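Local coordinates for putative amino acid binding protein (Streptococcus mutans, PDB 4C0R) that binds glutathione, held here as its oxidised disulfide, and probably delivers it to the cystine ABC importer TcyBC for uptake, at residues T49-T52 with S53-S56; K212-E216 with N217-E221; K226-G229 with G230-P234. All coordinates share one frame; numbering follows the deposited sequence.

Overall arrangement
Contact 1 lines the ligand pocket, whereas contacts 2 and 3 are structural turns whose nearest atoms are about 19 and 15 Å from those of contact 1. Each is partly buried: Trp51 and Ile54 in contact 1, Leu214 and Leu220 in contact 2, Leu228 in contact 3. Contacts 2 and 3 share helix 219-228, one at its start and the other at its end, and they touch: Glu221 bonds to Ser231, Tyr215 to the carbonyl of Pro234, and Leu220 packs on Leu233. In 49-56 one indole face and a carboxylate, through cadmium, meet the ligand, with Phe55 behind the indole; in 212-221 an asparagine Asx turn joins two helices; in 226-234 a tyrosine and a water close off a helix end.

Contact 1: residues T49-T52 with S53-S56; sequences TEWT and SIFS. With CD (cadmium ion), chain H; GDS (oxidized glutathione disulfide), chain C.
The indole of Trp51 is sandwiched between ligand and protein: sulfur SG5 of the glutathione disulfide sits 3.2 Å above one face, offset toward the rim, while Phe55 presents its edge to the opposite face. This T-shaped pair has planes at 80°, with Phe55 CE2 3.7 Å from Trp51 CZ2. With CG anti to the backbone N (chi1 170°), Trp51 swings its ring back alongside the following turn, where Phe55 meets it. At the rim of the phenyl ring, Phe55 CD2 is 3.3 Å from Trp51 O.

Glu50 turns to the ligand differently. Its carboxylate grips a cadmium ion with both oxygens, OE2 at 2.3 Å, and OE4 of the glutathione disulfide binds the same ion, so the metal bridges protein and ligand. At the helix start Glu50 O accepts from Ile54 N at 3.1 Å, besides a weak bond from Ser53 N. Two waters join Ser53 OG to the hydroxyls of Thr49 and Thr52; Thr49 OG1 is also bonded to Tyr63.

The segment leads from strand 42-48 into helix 51-59 of this family 3 solute-binding protein. Thr49 and Ile54 lean on Ala8 of strand 3-9, while Trp51 and Phe55 touch Arg76 of helix 74-77.

Contact 2: residues K212-E216 with N217-E221; sequences KKLYE and NGTLE
Leu214 lays its CD2 methyl against Thr219, 3.8 Å from CB, at the corner where helix 201-216 ends and helix 219-228 begins. The corner is built on an Asx turn: Asn217 OD1 accepts from Thr219 N at 3.1 Å and from Thr219 OG1 at 2.8 Å. The amide donor is tilted only 16° from the carbonyl plane of the asparagine, whereas the hydroxyl approaches from above it, so one oxygen takes both the backbone N-H and the hydroxyl of Thr219. A chi1 of 74°, which places CG between the backbone N and the carbonyl carbon, folds the Asn217 amide back over the last turn of the first helix, close to Lys213 O. That same carbonyl receives Asn217 N.

Gly218, at the N-cap position, has a positive phi that lets the chain turn the corner into the second helix. Inside the corner, Leu220 CD2 meets the edge of the Tyr215 ring at CD2, 4.0 Å away, and Leu220 also packs on Val31 of helix 27-36. The Tyr215 hydroxyl is bonded to Pro234 O.

Two further links tie the helices together. A water donates to Tyr215 O and accepts from Glu221 N, and Leu220 N, coming from above the carbonyl plane, bonds to Leu214 O at 2.9 Å with an N-H...O angle of 171°.

Contact 3: residues K226-G229 with G230-P234; sequences KYLG and GSYLP
Gly230, Leu228 and Tyr232 carry this turn, in which the chain leaves the end of helix 219-228 and doubles back so that an aromatic ring lies beside Leu228. Leu228 meets the ring with its CB, 3.6 Å from Tyr232 CD2, and its CD1 methyl lies a little farther from the same ring carbon. The backbone of Leu228 takes part as well: its carbonyl oxygen is in the ring plane at the edge, 3.5 Å from Tyr232 CE2. Tyr232 reaches this place with CG anti to its carbonyl carbon (chi1 -53°), which directs the ring back along the chain toward the helix.

Gly230 passes beneath the ring, its carbonyl carbon 3.7 Å from the plane and offset toward the rim. Its backbone is fully extended, and without a side chain it lies close under the ring. Gly229, just before it, turns the chain out of the helix with a positive phi of 88°.

A water completes the closure. It donates to Leu228 O at 2.8 Å and is bonded to Tyr232 OH at 2.7 Å, giving Leu228 O a water partner. Ser224 OG, one turn back, bonds to both Gly230 O and Tyr232 N and pins the returning loop to the helix.

Around the turn, Leu228 packs on Tyr27 of helix 27-36, and both Leu228 and Tyr232 touch Ile165 of helix 164-173. The Tyr232 backbone bonds to Ser88 in strand 81-96, tying the loop to the main sheet.

Contact 1: residues T49-T52 with S53-S56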
loop_
_atom_site.group_PDB
_atom_site.type_symbol
_atom_site.label_atom_id
_atom_site.label_comp_id
_atom_site.label_asym_id
_atom_site.label_seq_id
_atom_site.Cartn_x
_atom_site.Cartn_y
_atom_site.Cartn_z
ATOM N N THR A 49 -5.696 12.536 3.539
ATOM C CA THR A 49 -4.874 13.189 4.520
ATOM C C THR A 49 -3.396 12.822 4.258
ATOM O O THR A 49 -3.115 12.018 3.359
ATOM C CB THR A 49 -5.339 12.848 5.928
ATOM O OG1 THR A 49 -4.733 13.751 6.878
ATOM C CG2 THR A 49 -4.981 11.416 6.274
ATOM N N GLU A 50 -2.465 13.389 4.998
ATOM C CA GLU A 50 -1.076 13.004 4.823
ATOM C C GLU A 50 -0.838 11.607 5.381
ATOM O O GLU A 50 -1.472 11.177 6.343
ATOM C CB GLU A 50 -0.151 13.962 5.595
ATOM C CG GLU A 50 -0.204 15.394 5.116
ATOM C CD GLU A 50 0.670 15.719 3.914
ATOM O OE1 GLU A 50 1.303 14.834 3.330
ATOM O OE2 GLU A 50 0.704 16.901 3.560
ATOM N N TRP A 51 0.152 10.918 4.811
ATOM C CA TRP A 51 0.497 9.585 5.271
ATOM C C TRP A 51 0.749 9.549 6.771
ATOM O O TRP A 51 0.207 8.722 7.473
ATOM C CB TRP A 51 1.756 9.168 4.518
ATOM C CG TRP A 51 2.463 7.923 4.960
ATOM C CD1 TRP A 51 3.714 7.868 5.467
ATOM C CD2 TRP A 51 1.996 6.569 4.878
ATOM N NE1 TRP A 51 4.072 6.569 5.740
ATOM C CE2 TRP A 51 3.034 5.741 5.381
ATOM C CE3 TRP A 51 0.820 5.979 4.434
ATOM C CZ2 TRP A 51 2.908 4.347 5.456
ATOM C CZ3 TRP A 51 0.700 4.595 4.497
ATOM C CH2 TRP A 51 1.759 3.799 5.000
ATOM N N THR A 52 1.545 10.477 7.275
ATOM C CA THR A 52 1.878 10.398 8.701
ATOM C C THR A 52 0.636 10.694 9.559
ATOM O O THR A 52 0.498 10.155 10.643
ATOM C CB THR A 52 3.073 11.306 9.084
ATOM O OG1 THR A 52 2.827 12.636 8.673
ATOM C CG2 THR A 52 4.318 10.813 8.410
ATOM N N SER A 53 -0.281 11.470 9.009
ATOM C CA SER A 53 -1.506 11.856 9.711
ATOM C C SER A 53 -2.502 10.698 9.808
ATOM O O SER A 53 -3.333 10.674 10.713
ATOM C CB SER A 53 -2.195 13.039 9.030
ATOM O OG SER A 53 -1.389 14.191 9.155
ATOM N N ILE A 54 -2.424 9.719 8.915
ATOM C CA ILE A 54 -3.273 8.534 9.060
ATOM C C ILE A 54 -3.004 7.949 10.415
ATOM O O ILE A 54 -3.914 7.667 11.192
ATOM C CB ILE A 54 -3.003 7.492 7.973
ATOM C CG1 ILE A 54 -3.458 7.990 6.615
ATOM C CG2 ILE A 54 -3.721 6.175 8.339
ATOM C CD1 ILE A 54 -3.105 7.067 5.476
ATOM N N PHE A 55 -1.719 7.755 10.697
ATOM C CA PHE A 55 -1.333 7.078 11.914
ATOM C C PHE A 55 -1.559 7.972 13.134
ATOM O O PHE A 55 -2.043 7.479 14.122
ATOM C CB PHE A 55 0.117 6.592 11.782
ATOM C CG PHE A 55 0.289 5.624 10.673
ATOM C CD1 PHE A 55 0.024 4.281 10.864
ATOM C CD2 PHE A 55 0.646 6.066 9.408
ATOM C CE1 PHE A 55 0.150 3.382 9.806
ATOM C CE2 PHE A 55 0.764 5.166 8.337
ATOM C CZ PHE A 55 0.520 3.826 8.560
ATOM N N SER A 56 -1.235 9.242 13.045
ATOM C CA SER A 56 -1.428 10.073 14.255
ATOM C C SER A 56 -2.920 10.279 14.534
ATOM O O SER A 56 -3.358 10.374 15.684
ATOM C CB SER A 56 -0.672 11.393 14.142
ATOM O OG SER A 56 -1.136 12.172 13.075
HETATM CD CD CD H . 1.880 16.609 1.623
HETATM C CD1 GDS C . 4.220 11.577 1.737
HETATM N N2 GDS C . 4.501 11.125 0.368
HETATM C CA2 GDS C . 3.360 10.788 -0.403
HETATM C C2 GDS C . 2.628 11.864 -1.124
HETATM O O2 GDS C . 1.429 11.717 -1.441
HETATM C CB2 GDS C . 2.806 9.420 -0.528
HETATM S SG2 GDS C . 3.825 8.172 0.227
HETATM N N3 GDS C . 3.358 13.074 -1.437
HETATM C CA3 GDS C . 2.660 14.197 -2.062
HETATM C C3 GDS C . 2.493 15.195 -0.919
HETATM O OE3 GDS C . 2.592 16.445 -1.123
HETATM O OE4 GDS C . 2.266 14.820 0.268
HETATM N N4 GDS C . 4.309 5.104 -0.707
HETATM C CA4 GDS C . 5.320 5.415 -1.689
HETATM C C4 GDS C . 6.678 5.198 -1.121
HETATM O OE5 GDS C . 6.865 4.434 -0.125
HETATM O OE6 GDS C . 7.639 5.758 -1.718
HETATM C C5 GDS C . 2.938 5.334 -1.041
HETATM O O5 GDS C . 2.641 5.750 -2.159
HETATM C CA5 GDS C . 2.013 5.115 0.070
HETATM N N5 GDS C . 2.260 4.064 0.968
HETATM C CB5 GDS C . 1.421 6.371 0.620
HETATM S SG5 GDS C . 2.676 7.228 1.610
HETATM C CA6 GDS C . 3.914 -0.184 2.205
HETATM C C6 GDS C . 3.680 0.099 3.680
HETATM O OE7 GDS C . 4.461 0.893 4.272
HETATM O OE8 GDS C . 2.722 -0.429 4.294
HETATM N N6 GDS C . 3.027 -1.301 1.825
HETATM C CB6 GDS C . 3.675 1.027 1.378
HETATM C CG6 GDS C . 2.379 1.725 1.848
HETATM C CD6 GDS C . 1.994 2.709 0.764
HETATM O O6 GDS C . 1.429 2.420 -0.301
HETATM O O HOH W 1 -3.052 16.035 7.412
HETATM O O HOH W 2 1.269 14.635 9.961
#

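Contact 2: residues K212-E216 with N217-E221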
loop_
_atom_site.group_PDB
_atom_site.type_symbol
_atom_site.label_atom_id
_atom_site.label_comp_id
_atom_site.label_asym_id
_atom_site.label_seq_id
_atom_site.Cartn_x
_atom_site.Cartn_y
_atom_site.Cartn_z
ATOM N N LYS A 212 -15.107 -11.721 4.758
ATOM C CA LYS A 212 -15.215 -13.196 4.578
ATOM C C LYS A 212 -16.367 -13.441 3.649
ATOM O O LYS A 212 -16.272 -14.241 2.722
ATOM C CB LYS A 212 -15.432 -13.891 5.899
ATOM C CG LYS A 212 -15.654 -15.409 5.715
ATOM N N LYS A 213 -17.458 -12.720 3.831
ATOM C CA LYS A 213 -18.629 -12.898 2.983
ATOM C C LYS A 213 -18.326 -12.532 1.524
ATOM O O LYS A 213 -18.682 -13.258 0.589
ATOM C CB LYS A 213 -19.823 -12.123 3.532
ATOM C CG LYS A 213 -21.050 -12.192 2.686
ATOM C CD LYS A 213 -22.198 -11.470 3.342
ATOM C CE LYS A 213 -23.498 -11.582 2.509
ATOM N NZ LYS A 213 -24.589 -10.763 3.127
ATOM N N LEU A 214 -17.626 -11.406 1.342
ATOM C CA LEU A 214 -17.315 -10.901 0.025
ATOM C C LEU A 214 -16.263 -11.759 -0.672
ATOM O O LEU A 214 -16.241 -11.847 -1.909
ATOM C CB LEU A 214 -16.907 -9.442 0.089
ATOM C CG LEU A 214 -17.984 -8.472 0.588
ATOM C CD1 LEU A 214 -17.304 -7.121 0.730
ATOM C CD2 LEU A 214 -19.199 -8.420 -0.310
ATOM N N TYR A 215 -15.388 -12.366 0.122
ATOM C CA TYR A 215 -14.403 -13.289 -0.411
ATOM C C TYR A 215 -15.133 -14.518 -0.936
ATOM O O TYR A 215 -14.936 -14.927 -2.078
ATOM C CB TYR A 215 -13.428 -13.699 0.695
ATOM C CG TYR A 215 -12.284 -14.554 0.206
ATOM C CD1 TYR A 215 -12.435 -15.921 0.025
ATOM C CD2 TYR A 215 -11.044 -13.992 -0.019
ATOM C CE1 TYR A 215 -11.354 -16.685 -0.435
ATOM C CE2 TYR A 215 -9.981 -14.739 -0.451
ATOM C CZ TYR A 215 -10.158 -16.067 -0.671
ATOM O OH TYR A 215 -9.081 -16.792 -1.086
ATOM N N GLU A 216 -16.004 -15.053 -0.100
ATOM C CA GLU A 216 -16.678 -16.334 -0.400
ATOM C C GLU A 216 -17.622 -16.219 -1.580
ATOM O O GLU A 216 -17.799 -17.189 -2.329
ATOM C CB GLU A 216 -17.381 -16.910 0.852
ATOM C CG GLU A 216 -16.415 -17.434 1.903
ATOM C CD GLU A 216 -17.093 -18.083 3.111
ATOM O OE1 GLU A 216 -18.348 -18.109 3.182
ATOM O OE2 GLU A 216 -16.359 -18.561 4.000
ATOM N N ASN A 217 -18.244 -15.062 -1.780
ATOM C CA ASN A 217 -19.263 -14.967 -2.800
ATOM C C ASN A 217 -18.798 -14.388 -4.109
ATOM O O ASN A 217 -19.610 -14.149 -5.014
ATOM C CB ASN A 217 -20.539 -14.279 -2.287
ATOM C CG ASN A 217 -20.413 -12.772 -2.122
ATOM O OD1 ASN A 217 -19.462 -12.121 -2.577
ATOM N ND2 ASN A 217 -21.411 -12.190 -1.444
ATOM N N GLY A 218 -17.481 -14.157 -4.212
ATOM C CA GLY A 218 -16.886 -13.717 -5.448
ATOM C C GLY A 218 -16.741 -12.222 -5.607
ATOM O O GLY A 218 -16.138 -11.728 -6.576
ATOM N N THR A 219 -17.325 -11.433 -4.686
ATOM C CA THR A 219 -17.271 -9.988 -4.844
ATOM C C THR A 219 -15.848 -9.408 -4.712
ATOM O O THR A 219 -15.460 -8.504 -5.409
ATOM C CB THR A 219 -18.223 -9.309 -3.843
ATOM O OG1 THR A 219 -19.562 -9.760 -4.088
ATOM C CG2 THR A 219 -18.201 -7.814 -4.009
ATOM N N LEU A 220 -15.087 -9.922 -3.750
ATOM C CA LEU A 220 -13.754 -9.411 -3.541
ATOM C C LEU A 220 -12.885 -9.640 -4.787
ATOM O O LEU A 220 -12.130 -8.791 -5.232
ATOM C CB LEU A 220 -13.098 -10.018 -2.305
ATOM C CG LEU A 220 -12.100 -9.232 -1.597
ATOM C CD1 LEU A 220 -12.734 -7.849 -1.149
ATOM C CD2 LEU A 220 -11.675 -10.078 -0.381
ATOM N N GLU A 221 -13.045 -10.823 -5.380
ATOM C CA GLU A 221 -12.309 -11.114 -6.609
ATOM C C GLU A 221 -12.731 -10.152 -7.733
ATOM O O GLU A 221 -11.910 -9.690 -8.503
ATOM C CB GLU A 221 -12.543 -12.548 -7.059
ATOM C CG GLU A 221 -12.086 -12.785 -8.491
ATOM C CD GLU A 221 -11.572 -14.179 -8.724
ATOM O OE1 GLU A 221 -12.177 -15.118 -8.166
ATOM O OE2 GLU A 221 -10.548 -14.319 -9.451
HETATM O O HOH W 3 -13.988 -13.258 -4.117
#

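Contact 3: residues K226-G229 with G230-P234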
loop_
_atom_site.group_PDB
_atom_site.type_symbol
_atom_site.label_atom_id
_atom_site.label_comp_id
_atom_site.label_asym_id
_atom_site.label_seq_id
_atom_site.Cartn_x
_atom_site.Cartn_y
_atom_site.Cartn_z
ATOM N N LYS A 226 -11.283 -5.568 -11.151
ATOM C CA LYS A 226 -11.744 -4.280 -11.659
ATOM C C LYS A 226 -10.791 -3.152 -11.349
ATOM O O LYS A 226 -10.457 -2.338 -12.213
ATOM C CB LYS A 226 -13.101 -3.925 -11.084
ATOM C CG LYS A 226 -13.694 -2.602 -11.597
ATOM C CD LYS A 226 -15.139 -2.454 -11.132
ATOM C CE LYS A 226 -15.835 -1.233 -11.765
ATOM N NZ LYS A 226 -14.908 -0.389 -12.557
ATOM N N TYR A 227 -10.355 -3.104 -10.085
ATOM C CA TYR A 227 -9.496 -2.028 -9.629
ATOM C C TYR A 227 -7.998 -2.331 -9.649
ATOM O O TYR A 227 -7.196 -1.433 -9.983
ATOM C CB TYR A 227 -9.995 -1.462 -8.263
ATOM C CG TYR A 227 -11.411 -0.897 -8.375
ATOM C CD1 TYR A 227 -11.654 0.376 -8.969
ATOM C CD2 TYR A 227 -12.477 -1.591 -7.941
ATOM C CE1 TYR A 227 -12.941 0.864 -9.105
ATOM C CE2 TYR A 227 -13.759 -1.123 -8.069
ATOM C CZ TYR A 227 -14.002 0.099 -8.665
ATOM O OH TYR A 227 -15.338 0.500 -8.763
ATOM N N LEU A 228 -7.592 -3.568 -9.358
ATOM C CA LEU A 228 -6.186 -3.955 -9.362
ATOM C C LEU A 228 -5.672 -4.478 -10.697
ATOM O O LEU A 228 -4.489 -4.505 -10.925
ATOM C CB LEU A 228 -5.846 -4.987 -8.265
ATOM C CG LEU A 228 -6.237 -4.455 -6.905
ATOM C CD1 LEU A 228 -5.929 -5.543 -5.916
ATOM C CD2 LEU A 228 -5.515 -3.169 -6.579
ATOM N N GLY A 229 -6.583 -4.922 -11.558
ATOM C CA GLY A 229 -6.231 -5.426 -12.881
ATOM C C GLY A 229 -5.891 -6.908 -12.959
ATOM O O GLY A 229 -5.339 -7.396 -13.945
ATOM N N GLY A 230 -6.234 -7.655 -11.921
ATOM C CA GLY A 230 -5.999 -9.072 -11.857
ATOM C C GLY A 230 -6.510 -9.620 -10.553
ATOM O O GLY A 230 -7.097 -8.861 -9.775
ATOM N N SER A 231 -6.367 -10.927 -10.358
ATOM C CA SER A 231 -6.857 -11.595 -9.187
ATOM C C SER A 231 -5.704 -11.740 -8.201
ATOM O O SER A 231 -4.809 -12.580 -8.369
ATOM C CB SER A 231 -7.427 -12.960 -9.588
ATOM O OG SER A 231 -8.162 -13.522 -8.515
ATOM N N TYR A 232 -5.710 -10.875 -7.173
ATOM C CA TYR A 232 -4.612 -10.780 -6.234
ATOM C C TYR A 232 -5.100 -10.940 -4.801
ATOM O O TYR A 232 -4.616 -10.266 -3.904
ATOM C CB TYR A 232 -3.891 -9.441 -6.395
ATOM C CG TYR A 232 -3.455 -9.138 -7.827
ATOM C CD1 TYR A 232 -2.684 -10.032 -8.540
ATOM C CD2 TYR A 232 -3.865 -7.994 -8.454
ATOM C CE1 TYR A 232 -2.284 -9.719 -9.869
ATOM C CE2 TYR A 232 -3.471 -7.685 -9.743
ATOM C CZ TYR A 232 -2.695 -8.552 -10.433
ATOM O OH TYR A 232 -2.355 -8.187 -11.747
ATOM N N LEU A 233 -6.012 -11.843 -4.559
ATOM C CA LEU A 233 -6.521 -12.032 -3.206
ATOM C C LEU A 233 -5.565 -12.830 -2.344
ATOM O O LEU A 233 -4.737 -13.637 -2.825
ATOM C CB LEU A 233 -7.871 -12.726 -3.207
ATOM C CG LEU A 233 -8.984 -11.984 -3.984
ATOM C CD1 LEU A 233 -10.280 -12.745 -3.780
ATOM C CD2 LEU A 233 -9.138 -10.560 -3.545
ATOM N N PRO A 234 -5.695 -12.650 -1.050
ATOM C CA PRO A 234 -4.949 -13.483 -0.128
ATOM C C PRO A 234 -5.399 -14.958 -0.242
ATOM O O PRO A 234 -6.461 -15.277 -0.777
ATOM C CB PRO A 234 -5.333 -12.928 1.254
ATOM C CG PRO A 234 -5.939 -11.565 0.984
ATOM C CD PRO A 234 -6.633 -11.745 -0.355
HETATM O O HOH W 4 -2.377 -5.571 -12.406
#